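Local coordinates for amidohydrolase 3 domain-containing protein (PDB 3IGH) that is uncharacterised but, as a member of the metal-dependent amidohydrolase family, probably hydrolyses carbon-nitrogen bonds other than peptide bonds, at residues 188-193 / 216-221; 192-197 / 225-230. All blocks are in the same frame, centred on the assembly; numbering follows the deposited sequence.

Contact 1: residues 188-193 / 216-221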
loop_
_atom_site.group_PDB
_atom_site.type_symbol
_atom_site.label_atom_id
_atom_site.label_comp_id
_atom_site.label_asym_id
_atom_site.label_seq_id
_atom_site.Cartn_x
_atom_site.Cartn_y
_atom_site.Cartn_z
ATOM N N TYR A 188 8.626 17.673 6.268
ATOM C CA TYR A 188 8.294 19.033 6.689
ATOM C C TYR A 188 7.570 19.815 5.576
ATOM O O TYR A 188 6.541 20.441 5.832
ATOM C CB TYR A 188 9.569 19.753 7.144
ATOM C CG TYR A 188 9.387 21.219 7.479
ATOM C CD1 TYR A 188 8.960 21.615 8.743
ATOM C CD2 TYR A 188 9.666 22.208 6.537
ATOM C CE1 TYR A 188 8.795 22.962 9.055
ATOM C CE2 TYR A 188 9.505 23.553 6.836
ATOM C CZ TYR A 188 9.070 23.923 8.095
ATOM O OH TYR A 188 8.918 25.255 8.390
ATOM N N TYR A 189 8.105 19.760 4.352
ATOM C CA TYR A 189 7.500 20.465 3.217
ATOM C C TYR A 189 6.108 19.942 2.875
ATOM O O TYR A 189 5.191 20.728 2.627
ATOM C CB TYR A 189 8.396 20.398 1.984
ATOM C CG TYR A 189 9.675 21.202 2.091
ATOM C CD1 TYR A 189 9.696 22.447 2.718
ATOM C CD2 TYR A 189 10.862 20.724 1.539
ATOM C CE1 TYR A 189 10.873 23.193 2.801
ATOM C CE2 TYR A 189 12.040 21.456 1.623
ATOM C CZ TYR A 189 12.037 22.685 2.257
ATOM O OH TYR A 189 13.203 23.406 2.339
ATOM N N ILE A 190 5.946 18.621 2.883
ATOM C CA ILE A 190 4.642 18.018 2.558
ATOM C C ILE A 190 3.610 18.340 3.641
ATOM O O ILE A 190 2.450 18.639 3.331
ATOM C CB ILE A 190 4.750 16.487 2.287
ATOM C CG1 ILE A 190 5.548 16.242 1.003
ATOM C CG2 ILE A 190 3.354 15.855 2.135
ATOM C CD1 ILE A 190 6.148 14.835 0.899
ATOM N N LYS A 191 4.027 18.302 4.905
ATOM C CA LYS A 191 3.128 18.695 6.005
ATOM C C LYS A 191 2.673 20.151 5.854
ATOM O O LYS A 191 1.495 20.457 6.015
ATOM C CB LYS A 191 3.782 18.482 7.369
ATOM C CG LYS A 191 3.820 17.017 7.811
ATOM C CD LYS A 191 4.327 16.857 9.244
ATOM C CE LYS A 191 3.187 16.935 10.248
ATOM N NZ LYS A 191 3.633 16.546 11.614
ATOM N N ARG A 192 3.585 21.032 5.523
ATOM C CA ARG A 192 3.228 22.400 5.304
ATOM C C ARG A 192 2.267 22.574 4.144
ATOM O O ARG A 192 1.303 23.255 4.252
ATOM C CB ARG A 192 4.449 23.274 5.186
ATOM C CG ARG A 192 4.168 24.698 4.874
ATOM C CD ARG A 192 4.355 25.649 6.045
ATOM N NE ARG A 192 3.694 26.932 5.818
ATOM C CZ ARG A 192 2.382 27.065 5.645
ATOM N NH1 ARG A 192 1.597 25.993 5.702
ATOM N NH2 ARG A 192 1.850 28.260 5.417
ATOM N N ALA A 193 2.551 21.921 3.042
ATOM C CA ALA A 193 1.681 21.977 1.871
ATOM C C ALA A 193 0.272 21.445 2.124
ATOM O O ALA A 193 -0.705 22.104 1.765
ATOM C CB ALA A 193 2.330 21.238 0.683
ATOM N N ARG A 216 9.562 8.389 -0.006
ATOM C CA ARG A 216 9.890 7.957 1.368
ATOM C C ARG A 216 9.117 8.756 2.420
ATOM O O ARG A 216 8.628 8.195 3.401
ATOM C CB ARG A 216 11.387 8.090 1.650
ATOM C CG ARG A 216 12.266 7.105 0.921
ATOM C CD ARG A 216 13.699 7.285 1.412
ATOM N NE ARG A 216 14.611 6.358 0.767
ATOM C CZ ARG A 216 14.908 5.155 1.245
ATOM N NH1 ARG A 216 15.751 4.377 0.585
ATOM N NH2 ARG A 216 14.366 4.732 2.384
ATOM N N ALA A 217 9.027 10.067 2.207
ATOM C CA ALA A 217 8.286 10.963 3.091
ATOM C C ALA A 217 6.794 10.618 3.110
ATOM O O ALA A 217 6.168 10.572 4.173
ATOM C CB ALA A 217 8.489 12.411 2.648
ATOM N N LEU A 218 6.229 10.383 1.929
ATOM C CA LEU A 218 4.816 10.012 1.819
ATOM C C LEU A 218 4.493 8.706 2.544
ATOM O O LEU A 218 3.493 8.637 3.268
ATOM C CB LEU A 218 4.375 9.936 0.348
ATOM C CG LEU A 218 4.234 11.253 -0.431
ATOM C CD1 LEU A 218 4.040 10.961 -1.915
ATOM C CD2 LEU A 218 3.089 12.128 0.123
ATOM N N PHE A 219 5.342 7.691 2.350
ATOM C CA PHE A 219 5.227 6.412 3.063
ATOM C C PHE A 219 5.285 6.613 4.586
ATOM O O PHE A 219 4.499 6.029 5.321
ATOM C CB PHE A 219 6.334 5.429 2.634
ATOM C CG PHE A 219 6.069 4.720 1.326
ATOM C CD1 PHE A 219 4.796 4.232 1.010
ATOM C CD2 PHE A 219 7.106 4.494 0.434
ATOM C CE1 PHE A 219 4.560 3.559 -0.201
ATOM C CE2 PHE A 219 6.885 3.821 -0.772
ATOM C CZ PHE A 219 5.606 3.356 -1.093
ATOM N N TYR A 220 6.216 7.448 5.042
ATOM C CA TYR A 220 6.331 7.788 6.464
ATOM C C TYR A 220 5.034 8.407 7.003
ATOM O O TYR A 220 4.480 7.941 7.997
ATOM C CB TYR A 220 7.514 8.749 6.686
ATOM C CG TYR A 220 7.579 9.298 8.094
ATOM C CD1 TYR A 220 8.115 8.537 9.137
ATOM C CD2 TYR A 220 7.086 10.576 8.392
ATOM C CE1 TYR A 220 8.167 9.039 10.439
ATOM C CE2 TYR A 220 7.125 11.080 9.682
ATOM C CZ TYR A 220 7.677 10.308 10.699
ATOM O OH TYR A 220 7.719 10.808 11.977
ATOM N N LEU A 221 4.547 9.446 6.326
ATOM C CA LEU A 221 3.335 10.145 6.755
ATOM C C LEU A 221 2.103 9.252 6.773
ATOM O O LEU A 221 1.304 9.329 7.697
ATOM C CB LEU A 221 3.083 11.371 5.874
ATOM C CG LEU A 221 4.037 12.554 6.087
ATOM C CD1 LEU A 221 3.832 13.563 4.995
ATOM C CD2 LEU A 221 3.837 13.207 7.462
#
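Ile190 and Lys191 face Ala217, Leu218 and Leu221 across two helices whose axes, taken over 188-193 and 216-221, approach to 10.3 Å and cross at -64°. Ile190 and Ala217 bring the backbones nearest, with their CA atoms 8.0 Å apart. Ile190 makes the largest single contribution, sending its two branches to different partners. CG2 of Ile190, anti to the backbone N, lies 3.7 Å from Leu221 CD1. The other branch ends in Ile190 CD1, 3.8 Å from Ala217 CB; the same methyl touches Leu218 CD2 more loosely, at 4.2 Å, the two side chains crossing at about a right angle. The family belongs to the TIM-barrel clan, and here two consecutive helices of that fold, 183-199 and 212-223, pack against each other with strand 202-210 between them in sequence. Leu221 divides its methyls between neighbours: while CD1 serves Ile190, Leu221 CD2 lies 3.8 Å from CG of Lys191. Only the aliphatic part of the lysine takes part, CG and CD brushing the leucine obliquely before the chain bends at chi3 (89°). No hydrogen bond links the two segments. Helix 70-78 lies against Ile190 through Leu70, and on the other helix Phe219 meets Phe251 of the second subunit edge-to-face.

Contact 2: residues 192-197 / 225-230. With SO4 (sulfate ion), chain J.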
loop_
_atom_site.group_PDB
_atom_site.type_symbol
_atom_site.label_atom_id
_atom_site.label_comp_id
_atom_site.label_asym_id
_atom_site.label_seq_id
_atom_site.Cartn_x
_atom_site.Cartn_y
_atom_site.Cartn_z
ATOM N N ARG A 192 3.585 21.032 5.523
ATOM C CA ARG A 192 3.228 22.400 5.304
ATOM C C ARG A 192 2.267 22.574 4.144
ATOM O O ARG A 192 1.303 23.255 4.252
ATOM C CB ARG A 192 4.449 23.274 5.186
ATOM C CG ARG A 192 4.168 24.698 4.874
ATOM C CD ARG A 192 4.355 25.649 6.045
ATOM N NE ARG A 192 3.694 26.932 5.818
ATOM C CZ ARG A 192 2.382 27.065 5.645
ATOM N NH1 ARG A 192 1.597 25.993 5.702
ATOM N NH2 ARG A 192 1.850 28.260 5.417
ATOM N N ALA A 193 2.551 21.921 3.042
ATOM C CA ALA A 193 1.681 21.977 1.871
ATOM C C ALA A 193 0.272 21.445 2.124
ATOM O O ALA A 193 -0.705 22.104 1.765
ATOM C CB ALA A 193 2.330 21.238 0.683
ATOM N N GLN A 194 0.157 20.272 2.749
ATOM C CA GLN A 194 -1.163 19.683 2.980
ATOM C C GLN A 194 -2.039 20.509 3.929
ATOM O O GLN A 194 -3.249 20.552 3.744
ATOM C CB GLN A 194 -1.079 18.221 3.443
ATOM C CG GLN A 194 -0.475 18.030 4.840
ATOM C CD GLN A 194 -0.470 16.589 5.324
ATOM O OE1 GLN A 194 -0.920 15.684 4.623
ATOM N NE2 GLN A 194 0.030 16.374 6.545
ATOM N N GLU A 195 -1.431 21.160 4.922
ATOM C CA GLU A 195 -2.197 22.010 5.842
ATOM C C GLU A 195 -2.690 23.275 5.137
ATOM O O GLU A 195 -3.803 23.727 5.389
ATOM C CB GLU A 195 -1.432 22.306 7.146
ATOM C CG GLU A 195 -0.203 23.198 7.054
ATOM C CD GLU A 195 0.636 23.213 8.337
ATOM O OE1 GLU A 195 1.333 24.227 8.584
ATOM O OE2 GLU A 195 0.602 22.212 9.091
ATOM N N HIS A 196 -1.867 23.800 4.224
ATOM C CA HIS A 196 -2.232 24.916 3.353
ATOM C C HIS A 196 -3.408 24.544 2.453
ATOM O O HIS A 196 -4.381 25.305 2.336
ATOM C CB HIS A 196 -1.009 25.321 2.522
ATOM C CG HIS A 196 -1.236 26.495 1.617
ATOM N ND1 HIS A 196 -1.222 27.797 2.067
ATOM C CD2 HIS A 196 -1.447 26.561 0.281
ATOM C CE1 HIS A 196 -1.430 28.616 1.052
ATOM N NE2 HIS A 196 -1.568 27.892 -0.045
ATOM N N LEU A 197 -3.338 23.361 1.839
ATOM C CA LEU A 197 -4.404 22.887 0.954
ATOM C C LEU A 197 -5.690 22.594 1.707
ATOM O O LEU A 197 -6.773 22.966 1.255
ATOM C CB LEU A 197 -3.954 21.640 0.165
ATOM C CG LEU A 197 -2.858 21.971 -0.851
ATOM C CD1 LEU A 197 -2.119 20.713 -1.273
ATOM C CD2 LEU A 197 -3.417 22.722 -2.068
ATOM N N GLY A 225 -0.043 7.999 10.118
ATOM C CA GLY A 225 -1.386 8.571 10.075
ATOM C C GLY A 225 -1.358 10.095 10.099
ATOM O O GLY A 225 -2.253 10.729 10.650
ATOM N N LYS A 226 -0.318 10.675 9.508
ATOM C CA LYS A 226 -0.138 12.128 9.485
ATOM C C LYS A 226 -0.349 12.730 8.092
ATOM O O LYS A 226 -0.060 13.908 7.873
ATOM C CB LYS A 226 1.239 12.512 10.051
ATOM C CG LYS A 226 1.360 12.281 11.557
ATOM C CD LYS A 226 2.788 12.428 12.042
ATOM C CE LYS A 226 2.857 12.260 13.556
ATOM N NZ LYS A 226 4.253 12.072 14.038
ATOM N N LEU A 227 -0.837 11.920 7.155
ATOM C CA LEU A 227 -1.335 12.442 5.873
ATOM C C LEU A 227 -2.785 12.886 6.040
ATOM O O LEU A 227 -3.665 12.074 6.315
ATOM C CB LEU A 227 -1.247 11.386 4.765
ATOM C CG LEU A 227 -0.094 11.277 3.772
ATOM C CD1 LEU A 227 -0.513 10.327 2.668
ATOM C CD2 LEU A 227 0.334 12.615 3.174
ATOM N N SER A 228 -3.038 14.179 5.868
ATOM C CA SER A 228 -4.348 14.725 6.183
ATOM C C SER A 228 -5.227 14.931 4.948
ATOM O O SER A 228 -6.384 15.337 5.065
ATOM C CB SER A 228 -4.186 16.037 6.955
ATOM O OG SER A 228 -3.516 16.998 6.161
ATOM N N ILE A 229 -4.666 14.654 3.769
ATOM C CA ILE A 229 -5.387 14.747 2.500
ATOM C C ILE A 229 -5.128 13.465 1.693
ATOM O O ILE A 229 -4.134 12.773 1.922
ATOM C CB ILE A 229 -4.929 15.985 1.654
ATOM C CG1 ILE A 229 -3.419 15.931 1.370
ATOM C CG2 ILE A 229 -5.352 17.310 2.334
ATOM C CD1 ILE A 229 -2.892 16.952 0.332
ATOM N N ASN A 230 -6.024 13.154 0.760
ATOM C CA ASN A 230 -5.807 12.046 -0.164
ATOM C C ASN A 230 -4.743 12.415 -1.191
ATOM O O ASN A 230 -4.798 13.481 -1.802
ATOM C CB ASN A 230 -7.117 11.641 -0.849
ATOM C CG ASN A 230 -8.217 11.327 0.149
ATOM O OD1 ASN A 230 -8.038 10.497 1.046
ATOM N ND2 ASN A 230 -9.359 11.997 0.008
HETATM S S SO4 J . -0.023 30.041 -2.751
HETATM O O1 SO4 J . 0.207 30.495 -1.385
HETATM O O2 SO4 J . -0.386 31.185 -3.579
HETATM O O3 SO4 J . 1.191 29.427 -3.282
HETATM O O4 SO4 J . -1.111 29.072 -2.754
#
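Gln194 of helix 183-199 reaches across to the backbone of Lys226 and Ser228, in the turn that follows helix 212-223 and leads into barrel strand 230-235 of this TIM-barrel-clan fold. Gly225 opens that turn with positive phi in a Schellman motif. The buried amide of Gln194 grips the backbone on both sides of Leu227. Gln194 NE2 donates to Lys226 O at 2.8 Å, nearly straight (169°) and close to the amide plane, while Gln194 OE1 accepts from Ser228 N at 2.9 Å, the donor standing above the carbonyl plane. CG of Gln194 occupies the crowded position between the backbone N and the carbonyl carbon (chi1 68°), and the chain runs extended beyond it. Nearer the helix backbone the packing is apolar: Ile229 CD1 lies 3.8 Å from Gln194 CB, and Leu197 CD1 adds a looser touch on Ile229 CD1 at 4.2 Å. The solvent side is more open. The exposed Lys226 side chain leads away, and partly exposed Ser228 lays OG 3.2 Å from Gln194 CD, at too poor an angle to bond OE1. Away from the loop, partly exposed His196 holds a sulfate ion, probably from the crystallisation liquor and also bound by Ala406 N, with His196 NE2 3.0 Å from sulfate O4.

Overall arrangement
Followed from the N terminus, the chain first meets these contacts in helix 183-199, which supplies one side of both: 188-193 to contact 1 and, overlapping it at Arg192 and Ala193, 192-197 to contact 2. It then passes through strand 202-210 and enters helix 212-223, where 216-221 returns to close contact 1. A few residues later 225-230 closes contact 2, so the partners are met in the same order on each side and the two closures interlock rather than nest. Their centres lie about 8 Å apart. Leu221 O and Lys226 N probably share a hydrogen bond, and Leu227 packs on Leu218 and Leu221. Together the contacts tie helix 183-199 to helix 212-223 and to the approach to strand 230-235.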